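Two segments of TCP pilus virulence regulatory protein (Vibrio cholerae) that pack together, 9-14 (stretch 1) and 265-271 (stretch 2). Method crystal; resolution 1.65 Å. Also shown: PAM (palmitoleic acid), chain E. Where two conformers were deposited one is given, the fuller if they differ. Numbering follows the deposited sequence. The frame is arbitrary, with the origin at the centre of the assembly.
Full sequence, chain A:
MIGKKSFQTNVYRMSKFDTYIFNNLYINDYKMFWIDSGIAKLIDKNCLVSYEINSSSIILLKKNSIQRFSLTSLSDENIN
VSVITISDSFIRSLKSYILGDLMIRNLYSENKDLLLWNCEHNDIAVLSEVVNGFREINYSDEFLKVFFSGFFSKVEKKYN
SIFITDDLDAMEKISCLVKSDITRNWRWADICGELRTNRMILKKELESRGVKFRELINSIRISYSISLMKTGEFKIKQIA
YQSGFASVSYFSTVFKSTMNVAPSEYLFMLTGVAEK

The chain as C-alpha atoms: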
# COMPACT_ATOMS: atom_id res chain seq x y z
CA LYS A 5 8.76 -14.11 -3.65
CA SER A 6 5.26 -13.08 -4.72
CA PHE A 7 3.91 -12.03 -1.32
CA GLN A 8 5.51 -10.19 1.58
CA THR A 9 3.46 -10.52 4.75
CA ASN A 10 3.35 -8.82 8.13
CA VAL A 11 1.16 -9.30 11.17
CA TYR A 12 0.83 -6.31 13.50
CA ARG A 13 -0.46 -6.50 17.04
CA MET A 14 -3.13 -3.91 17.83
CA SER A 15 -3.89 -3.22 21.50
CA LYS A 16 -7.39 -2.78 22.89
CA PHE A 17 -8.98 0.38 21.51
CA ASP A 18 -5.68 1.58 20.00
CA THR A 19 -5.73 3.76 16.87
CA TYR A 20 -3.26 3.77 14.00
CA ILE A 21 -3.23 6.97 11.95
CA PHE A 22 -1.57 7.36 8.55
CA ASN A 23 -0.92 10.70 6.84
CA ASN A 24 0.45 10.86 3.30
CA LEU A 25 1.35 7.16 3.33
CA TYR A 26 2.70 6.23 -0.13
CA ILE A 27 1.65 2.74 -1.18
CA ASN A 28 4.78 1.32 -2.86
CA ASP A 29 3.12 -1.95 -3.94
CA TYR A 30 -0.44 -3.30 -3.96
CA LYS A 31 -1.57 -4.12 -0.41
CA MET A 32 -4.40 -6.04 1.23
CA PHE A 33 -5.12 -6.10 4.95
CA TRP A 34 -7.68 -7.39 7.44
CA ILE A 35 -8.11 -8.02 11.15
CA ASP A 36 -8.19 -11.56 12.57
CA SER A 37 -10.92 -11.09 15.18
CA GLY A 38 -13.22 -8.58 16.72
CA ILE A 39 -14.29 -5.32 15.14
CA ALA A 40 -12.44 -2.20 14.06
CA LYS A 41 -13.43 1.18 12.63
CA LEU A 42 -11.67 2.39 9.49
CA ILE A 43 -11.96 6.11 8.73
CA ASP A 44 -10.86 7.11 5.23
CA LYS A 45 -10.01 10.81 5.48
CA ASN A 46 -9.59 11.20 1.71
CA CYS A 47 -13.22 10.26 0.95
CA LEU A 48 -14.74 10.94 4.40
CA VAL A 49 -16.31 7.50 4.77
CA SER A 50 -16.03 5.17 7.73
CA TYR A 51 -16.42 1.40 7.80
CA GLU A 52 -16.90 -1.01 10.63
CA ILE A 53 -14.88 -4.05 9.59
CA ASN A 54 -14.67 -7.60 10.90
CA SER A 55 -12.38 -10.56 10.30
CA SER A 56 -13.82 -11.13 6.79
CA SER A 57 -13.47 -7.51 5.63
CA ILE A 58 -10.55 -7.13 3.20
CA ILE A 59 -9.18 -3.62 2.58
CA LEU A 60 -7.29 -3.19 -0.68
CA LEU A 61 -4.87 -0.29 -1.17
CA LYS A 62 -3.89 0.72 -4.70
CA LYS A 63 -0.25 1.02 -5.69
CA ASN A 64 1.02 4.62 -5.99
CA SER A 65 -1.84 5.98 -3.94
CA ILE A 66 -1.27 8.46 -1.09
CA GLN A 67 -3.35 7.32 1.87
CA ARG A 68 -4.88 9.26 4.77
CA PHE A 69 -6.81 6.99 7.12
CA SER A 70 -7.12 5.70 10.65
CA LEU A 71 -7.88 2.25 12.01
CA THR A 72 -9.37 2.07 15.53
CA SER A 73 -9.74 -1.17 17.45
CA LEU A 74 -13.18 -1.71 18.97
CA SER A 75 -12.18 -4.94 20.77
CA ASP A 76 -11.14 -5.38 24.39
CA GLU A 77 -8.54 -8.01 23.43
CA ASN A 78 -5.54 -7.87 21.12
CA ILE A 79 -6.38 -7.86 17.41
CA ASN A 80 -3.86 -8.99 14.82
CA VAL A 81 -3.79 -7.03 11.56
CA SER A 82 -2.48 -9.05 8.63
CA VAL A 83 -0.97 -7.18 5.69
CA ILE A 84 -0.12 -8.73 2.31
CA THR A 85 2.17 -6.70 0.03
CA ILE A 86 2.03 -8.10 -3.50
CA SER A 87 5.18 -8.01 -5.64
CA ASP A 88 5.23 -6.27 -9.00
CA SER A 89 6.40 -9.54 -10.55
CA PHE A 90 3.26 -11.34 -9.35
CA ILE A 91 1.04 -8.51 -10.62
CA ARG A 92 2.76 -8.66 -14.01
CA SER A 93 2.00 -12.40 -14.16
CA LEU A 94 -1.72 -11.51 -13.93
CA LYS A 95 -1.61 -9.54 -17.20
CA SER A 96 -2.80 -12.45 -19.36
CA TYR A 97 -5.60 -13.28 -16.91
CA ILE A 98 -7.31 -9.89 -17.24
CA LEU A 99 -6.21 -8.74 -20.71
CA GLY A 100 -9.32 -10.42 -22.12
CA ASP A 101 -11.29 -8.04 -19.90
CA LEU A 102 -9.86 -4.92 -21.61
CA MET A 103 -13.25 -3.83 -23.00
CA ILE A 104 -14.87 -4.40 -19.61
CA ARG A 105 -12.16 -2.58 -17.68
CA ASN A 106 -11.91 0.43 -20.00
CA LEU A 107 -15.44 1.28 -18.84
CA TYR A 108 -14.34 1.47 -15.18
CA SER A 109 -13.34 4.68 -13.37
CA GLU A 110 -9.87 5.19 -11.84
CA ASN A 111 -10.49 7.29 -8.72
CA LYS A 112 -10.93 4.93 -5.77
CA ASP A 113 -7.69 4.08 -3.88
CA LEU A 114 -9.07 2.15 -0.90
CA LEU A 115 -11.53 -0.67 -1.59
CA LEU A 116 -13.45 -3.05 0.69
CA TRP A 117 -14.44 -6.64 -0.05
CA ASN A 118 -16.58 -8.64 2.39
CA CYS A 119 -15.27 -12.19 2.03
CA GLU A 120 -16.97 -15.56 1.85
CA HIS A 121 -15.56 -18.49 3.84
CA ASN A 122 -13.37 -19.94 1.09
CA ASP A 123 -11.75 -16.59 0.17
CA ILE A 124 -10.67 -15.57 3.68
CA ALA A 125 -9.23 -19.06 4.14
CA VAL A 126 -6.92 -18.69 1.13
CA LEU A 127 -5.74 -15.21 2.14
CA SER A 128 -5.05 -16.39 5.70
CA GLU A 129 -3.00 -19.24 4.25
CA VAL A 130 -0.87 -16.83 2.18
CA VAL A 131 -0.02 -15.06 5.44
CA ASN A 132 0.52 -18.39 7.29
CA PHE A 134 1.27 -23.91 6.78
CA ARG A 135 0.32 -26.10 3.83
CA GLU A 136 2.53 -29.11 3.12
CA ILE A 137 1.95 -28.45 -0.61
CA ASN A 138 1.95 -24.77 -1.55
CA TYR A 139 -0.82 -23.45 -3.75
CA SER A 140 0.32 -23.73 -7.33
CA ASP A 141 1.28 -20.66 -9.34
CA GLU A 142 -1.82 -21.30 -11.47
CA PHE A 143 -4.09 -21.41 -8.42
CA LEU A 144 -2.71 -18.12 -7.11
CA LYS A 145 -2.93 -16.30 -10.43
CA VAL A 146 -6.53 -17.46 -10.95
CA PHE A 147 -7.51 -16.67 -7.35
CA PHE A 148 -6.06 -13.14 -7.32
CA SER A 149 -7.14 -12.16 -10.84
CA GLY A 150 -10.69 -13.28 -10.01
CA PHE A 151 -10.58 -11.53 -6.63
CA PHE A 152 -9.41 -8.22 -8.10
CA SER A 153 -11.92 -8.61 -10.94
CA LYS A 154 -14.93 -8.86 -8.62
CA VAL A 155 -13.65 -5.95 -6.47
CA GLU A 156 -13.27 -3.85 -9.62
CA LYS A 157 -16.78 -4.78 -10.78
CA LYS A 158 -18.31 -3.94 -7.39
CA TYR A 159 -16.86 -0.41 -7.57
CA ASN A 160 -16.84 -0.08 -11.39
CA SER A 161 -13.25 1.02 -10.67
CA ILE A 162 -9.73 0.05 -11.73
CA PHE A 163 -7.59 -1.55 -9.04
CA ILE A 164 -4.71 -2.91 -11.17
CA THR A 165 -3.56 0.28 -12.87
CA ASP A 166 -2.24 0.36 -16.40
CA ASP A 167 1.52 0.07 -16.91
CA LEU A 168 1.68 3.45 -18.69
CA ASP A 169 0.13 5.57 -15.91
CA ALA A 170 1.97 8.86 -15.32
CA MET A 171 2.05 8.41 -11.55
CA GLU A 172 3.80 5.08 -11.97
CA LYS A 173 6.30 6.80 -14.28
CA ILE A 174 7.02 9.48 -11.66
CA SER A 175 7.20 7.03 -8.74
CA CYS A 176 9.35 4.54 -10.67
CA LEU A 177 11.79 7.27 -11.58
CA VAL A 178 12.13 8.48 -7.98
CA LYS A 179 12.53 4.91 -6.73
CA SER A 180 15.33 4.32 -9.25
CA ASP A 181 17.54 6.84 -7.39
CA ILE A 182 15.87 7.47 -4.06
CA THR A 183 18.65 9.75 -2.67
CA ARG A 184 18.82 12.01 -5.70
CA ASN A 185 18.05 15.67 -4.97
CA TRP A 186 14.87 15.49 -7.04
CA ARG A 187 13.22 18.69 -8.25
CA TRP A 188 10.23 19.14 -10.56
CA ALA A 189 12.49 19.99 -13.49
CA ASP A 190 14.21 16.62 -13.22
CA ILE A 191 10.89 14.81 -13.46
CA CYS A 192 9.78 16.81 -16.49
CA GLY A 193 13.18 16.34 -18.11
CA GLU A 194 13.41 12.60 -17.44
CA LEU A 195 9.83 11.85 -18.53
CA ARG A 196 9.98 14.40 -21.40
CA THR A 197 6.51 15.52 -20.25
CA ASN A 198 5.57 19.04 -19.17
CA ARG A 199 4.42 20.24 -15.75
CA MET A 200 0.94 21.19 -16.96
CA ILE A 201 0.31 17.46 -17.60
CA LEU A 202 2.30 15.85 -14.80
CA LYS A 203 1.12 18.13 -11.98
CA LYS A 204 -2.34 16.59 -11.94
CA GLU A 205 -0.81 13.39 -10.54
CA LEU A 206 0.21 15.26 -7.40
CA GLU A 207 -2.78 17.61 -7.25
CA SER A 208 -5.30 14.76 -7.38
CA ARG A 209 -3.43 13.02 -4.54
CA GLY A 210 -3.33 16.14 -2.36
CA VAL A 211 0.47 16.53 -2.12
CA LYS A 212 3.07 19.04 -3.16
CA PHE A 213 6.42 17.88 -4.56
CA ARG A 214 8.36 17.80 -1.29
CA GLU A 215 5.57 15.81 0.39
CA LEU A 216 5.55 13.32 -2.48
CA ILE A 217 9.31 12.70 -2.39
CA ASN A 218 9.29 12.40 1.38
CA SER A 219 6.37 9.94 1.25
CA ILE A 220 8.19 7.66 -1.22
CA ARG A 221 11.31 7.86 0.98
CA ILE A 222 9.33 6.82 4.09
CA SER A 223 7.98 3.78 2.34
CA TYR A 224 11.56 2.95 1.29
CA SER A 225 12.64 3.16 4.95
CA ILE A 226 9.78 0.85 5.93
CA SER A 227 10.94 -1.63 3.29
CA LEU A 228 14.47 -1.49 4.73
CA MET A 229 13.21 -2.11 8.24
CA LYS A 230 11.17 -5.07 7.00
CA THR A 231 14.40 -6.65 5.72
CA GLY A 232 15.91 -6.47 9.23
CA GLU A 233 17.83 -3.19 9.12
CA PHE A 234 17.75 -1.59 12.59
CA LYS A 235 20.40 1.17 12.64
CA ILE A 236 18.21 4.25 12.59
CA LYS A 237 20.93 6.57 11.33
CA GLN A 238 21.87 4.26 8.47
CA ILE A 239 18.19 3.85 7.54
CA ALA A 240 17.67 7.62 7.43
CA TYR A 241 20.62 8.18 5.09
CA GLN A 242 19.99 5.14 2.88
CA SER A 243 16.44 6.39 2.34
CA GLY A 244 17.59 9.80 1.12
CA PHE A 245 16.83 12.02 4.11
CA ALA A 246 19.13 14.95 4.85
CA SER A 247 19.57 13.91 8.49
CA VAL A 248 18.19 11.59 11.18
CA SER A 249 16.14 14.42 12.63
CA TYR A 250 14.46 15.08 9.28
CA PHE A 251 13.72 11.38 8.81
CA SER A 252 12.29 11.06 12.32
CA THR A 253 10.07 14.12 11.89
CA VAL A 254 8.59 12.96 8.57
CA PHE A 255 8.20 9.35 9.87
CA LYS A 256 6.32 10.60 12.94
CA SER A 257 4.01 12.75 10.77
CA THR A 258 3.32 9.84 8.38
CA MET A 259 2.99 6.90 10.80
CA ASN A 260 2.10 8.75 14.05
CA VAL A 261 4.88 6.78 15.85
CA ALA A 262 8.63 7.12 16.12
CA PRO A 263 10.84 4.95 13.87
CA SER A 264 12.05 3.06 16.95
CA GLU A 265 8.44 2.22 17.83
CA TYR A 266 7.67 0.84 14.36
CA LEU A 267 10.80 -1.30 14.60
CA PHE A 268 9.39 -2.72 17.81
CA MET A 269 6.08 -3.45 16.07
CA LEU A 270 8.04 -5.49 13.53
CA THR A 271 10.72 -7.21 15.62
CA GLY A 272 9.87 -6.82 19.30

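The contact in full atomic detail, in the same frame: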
# COMPACT_ATOMS: atom_id res chain seq x y z
N THR A 9 4.54 -10.57 3.78
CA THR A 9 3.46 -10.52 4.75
C THR A 9 3.96 -10.03 6.10
O THR A 9 5.11 -10.23 6.48
CB THR A 9 2.77 -11.90 4.91
OG1 THR A 9 3.72 -12.85 5.40
CG2 THR A 9 2.23 -12.39 3.56
N ASN A 10 3.08 -9.33 6.79
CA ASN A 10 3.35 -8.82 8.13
C ASN A 10 2.09 -8.96 8.95
O ASN A 10 0.98 -8.82 8.44
CB ASN A 10 3.82 -7.35 8.12
CG ASN A 10 5.14 -7.17 7.47
OD1 ASN A 10 5.22 -6.90 6.27
ND2 ASN A 10 6.20 -7.32 8.24
N VAL A 11 2.27 -9.26 10.23
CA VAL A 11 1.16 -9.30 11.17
C VAL A 11 1.50 -8.34 12.30
O VAL A 11 2.51 -8.52 12.98
CB VAL A 11 0.89 -10.71 11.72
CG1 VAL A 11 -0.30 -10.69 12.65
CG2 VAL A 11 0.59 -11.69 10.61
N TYR A 12 0.65 -7.34 12.49
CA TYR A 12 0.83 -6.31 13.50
C TYR A 12 -0.12 -6.55 14.66
O TYR A 12 -1.32 -6.79 14.46
CB TYR A 12 0.57 -4.93 12.94
CG TYR A 12 1.53 -4.56 11.83
CD1 TYR A 12 1.15 -4.59 10.50
CD2 TYR A 12 2.81 -4.24 12.14
CE1 TYR A 12 2.07 -4.24 9.50
CE2 TYR A 12 3.72 -3.87 11.14
CZ TYR A 12 3.36 -3.89 9.84
OH TYR A 12 4.31 -3.52 8.89
N ARG A 13 0.40 -6.43 15.87
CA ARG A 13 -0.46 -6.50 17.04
C ARG A 13 -1.08 -5.14 17.30
O ARG A 13 -0.40 -4.11 17.27
CB ARG A 13 0.36 -6.96 18.25
CG ARG A 13 0.99 -8.33 18.06
N MET A 14 -2.38 -5.13 17.56
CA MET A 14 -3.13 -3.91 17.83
C MET A 14 -3.79 -4.04 19.19
O MET A 14 -4.63 -4.92 19.37
CB MET A 14 -4.17 -3.68 16.74
CG MET A 14 -4.84 -2.36 16.82
SD MET A 14 -5.85 -2.14 15.36
CE MET A 14 -6.04 -0.38 15.36
N GLU A 265 9.65 2.92 17.43
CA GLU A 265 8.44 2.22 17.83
C GLU A 265 7.94 1.30 16.72
O GLU A 265 7.50 0.19 17.00
CB GLU A 265 7.34 3.21 18.24
CG GLU A 265 6.03 2.50 18.49
CD GLU A 265 5.18 3.12 19.57
OE1 GLU A 265 5.18 4.37 19.71
OE2 GLU A 265 4.49 2.35 20.28
N TYR A 266 8.04 1.73 15.45
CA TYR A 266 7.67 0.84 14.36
C TYR A 266 8.58 -0.38 14.32
O TYR A 266 8.12 -1.52 14.14
CB TYR A 266 7.68 1.62 13.03
CG TYR A 266 7.39 0.72 11.86
CD1 TYR A 266 8.38 0.36 10.94
CD2 TYR A 266 6.12 0.18 11.71
CE1 TYR A 266 8.07 -0.50 9.90
CE2 TYR A 266 5.81 -0.67 10.66
CZ TYR A 266 6.80 -1.02 9.77
OH TYR A 266 6.51 -1.89 8.75
N LEU A 267 9.89 -0.17 14.52
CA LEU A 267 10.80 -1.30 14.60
C LEU A 267 10.34 -2.31 15.64
O LEU A 267 10.34 -3.52 15.40
CB LEU A 267 12.20 -0.78 14.91
CG LEU A 267 13.44 -1.50 14.38
CD1 LEU A 267 13.28 -2.00 12.95
CD2 LEU A 267 14.59 -0.52 14.46
N PHE A 268 9.93 -1.83 16.80
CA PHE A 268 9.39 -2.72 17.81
C PHE A 268 8.14 -3.46 17.32
O PHE A 268 7.95 -4.65 17.59
CB PHE A 268 9.07 -1.90 19.05
CG PHE A 268 8.85 -2.73 20.20
CD1 PHE A 268 7.60 -3.30 20.41
CD2 PHE A 268 9.89 -3.03 21.05
CE1 PHE A 268 7.37 -4.12 21.47
CE2 PHE A 268 9.67 -3.86 22.13
CZ PHE A 268 8.39 -4.41 22.33
N MET A 269 7.27 -2.77 16.58
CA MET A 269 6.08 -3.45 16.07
C MET A 269 6.45 -4.59 15.13
O MET A 269 5.73 -5.58 15.02
CB MET A 269 5.17 -2.45 15.37
CG MET A 269 4.68 -1.39 16.31
SD MET A 269 3.66 -0.18 15.44
CE MET A 269 2.16 -1.15 15.27
N LEU A 270 7.59 -4.47 14.46
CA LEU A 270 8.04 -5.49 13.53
C LEU A 270 8.80 -6.62 14.20
O LEU A 270 8.67 -7.77 13.78
CB LEU A 270 8.97 -4.90 12.46
CG LEU A 270 8.38 -4.13 11.30
CD1 LEU A 270 9.55 -3.58 10.49
CD2 LEU A 270 7.50 -5.01 10.44
N THR A 271 9.67 -6.29 15.17
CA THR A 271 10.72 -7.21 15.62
C THR A 271 10.68 -7.47 17.11
O THR A 271 11.48 -8.27 17.60
CB THR A 271 12.14 -6.69 15.28
OG1 THR A 271 12.48 -5.56 16.11
CG2 THR A 271 12.28 -6.30 13.81
C1 PAM E . 3.37 -1.83 5.93
O1 PAM E . 3.37 -2.99 6.42
O2 PAM E . 3.64 -1.63 4.73
C2 PAM E . 3.06 -0.64 6.80
C3 PAM E . 1.85 0.15 6.28
C4 PAM E . 0.62 -0.74 6.26
C5 PAM E . -0.64 -0.00 5.82
C6 PAM E . -1.82 -0.97 5.65
C7 PAM E . -2.21 -1.66 6.96
C8 PAM E . -2.82 -0.67 7.94
C9 PAM E . -3.15 -1.32 9.28
C10 PAM E . -2.23 -1.63 10.20
C11 PAM E . -0.75 -1.42 9.99
C12 PAM E . 0.01 -1.11 11.28
C13 PAM E . 1.39 -0.57 10.90
C14 PAM E . 2.10 0.21 11.99
C15 PAM E . 1.29 1.40 12.48
C16 PAM E . 2.16 2.48 13.07
O HOH W 1 5.08 -7.64 13.35
O HOH W 2 3.27 -5.73 16.15

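Strand 9-14 crosses helix 265-271 at 112°, and the contact, which buries 233 Å² in total, centres on Tyr12, which gives up the largest area of any residue here to the other stretch (82 Å²). The CA-to-CB bond of Tyr12 points sideways to the helix, but its m rotamer (chi1 -63°, chi2 104°) carries the ring alongside Tyr266, Met269 and Leu270. Tyr266 also leaves its backbone sideways; its t rotamer (chi1 176°) brings its phenol to the same spot, so that Tyr266 OH donates a hydrogen bond to Tyr12 OH at 2.7 Å. Tyr12 OH in turn donates to palmitoleic acid O1, also at 2.7 Å, in the ligand carboxyl group. Tyrosine suits both places, joining a polar tip to an apolar ring: Tyr12 CE2 lies 3.9 Å from Tyr266 CE2 and 4.0 Å from Leu270 CD2, while ligand C12 covers one face of the Tyr12 ring.

Met269 points toward the strand. Unbranched, it packs CB against the Tyr12 ring (Tyr12 CD2 to Met269 CB 4.4 Å); extended at chi2 (178°) and turning at chi3 (76°), it still places Met269 CE 3.6 Å from palmitoleic acid C14. Its carbonyl accepts hydrogen bonds from two waters, one also donating to Val11 O, the other accepting from Arg13 N. Leu270, in the m,t rotamer, offers one methyl to both Tyr12 and Asn10, with Leu270 CD2 3.4 Å from Asn10 ND2, a packing contact beside the tyrosine pair.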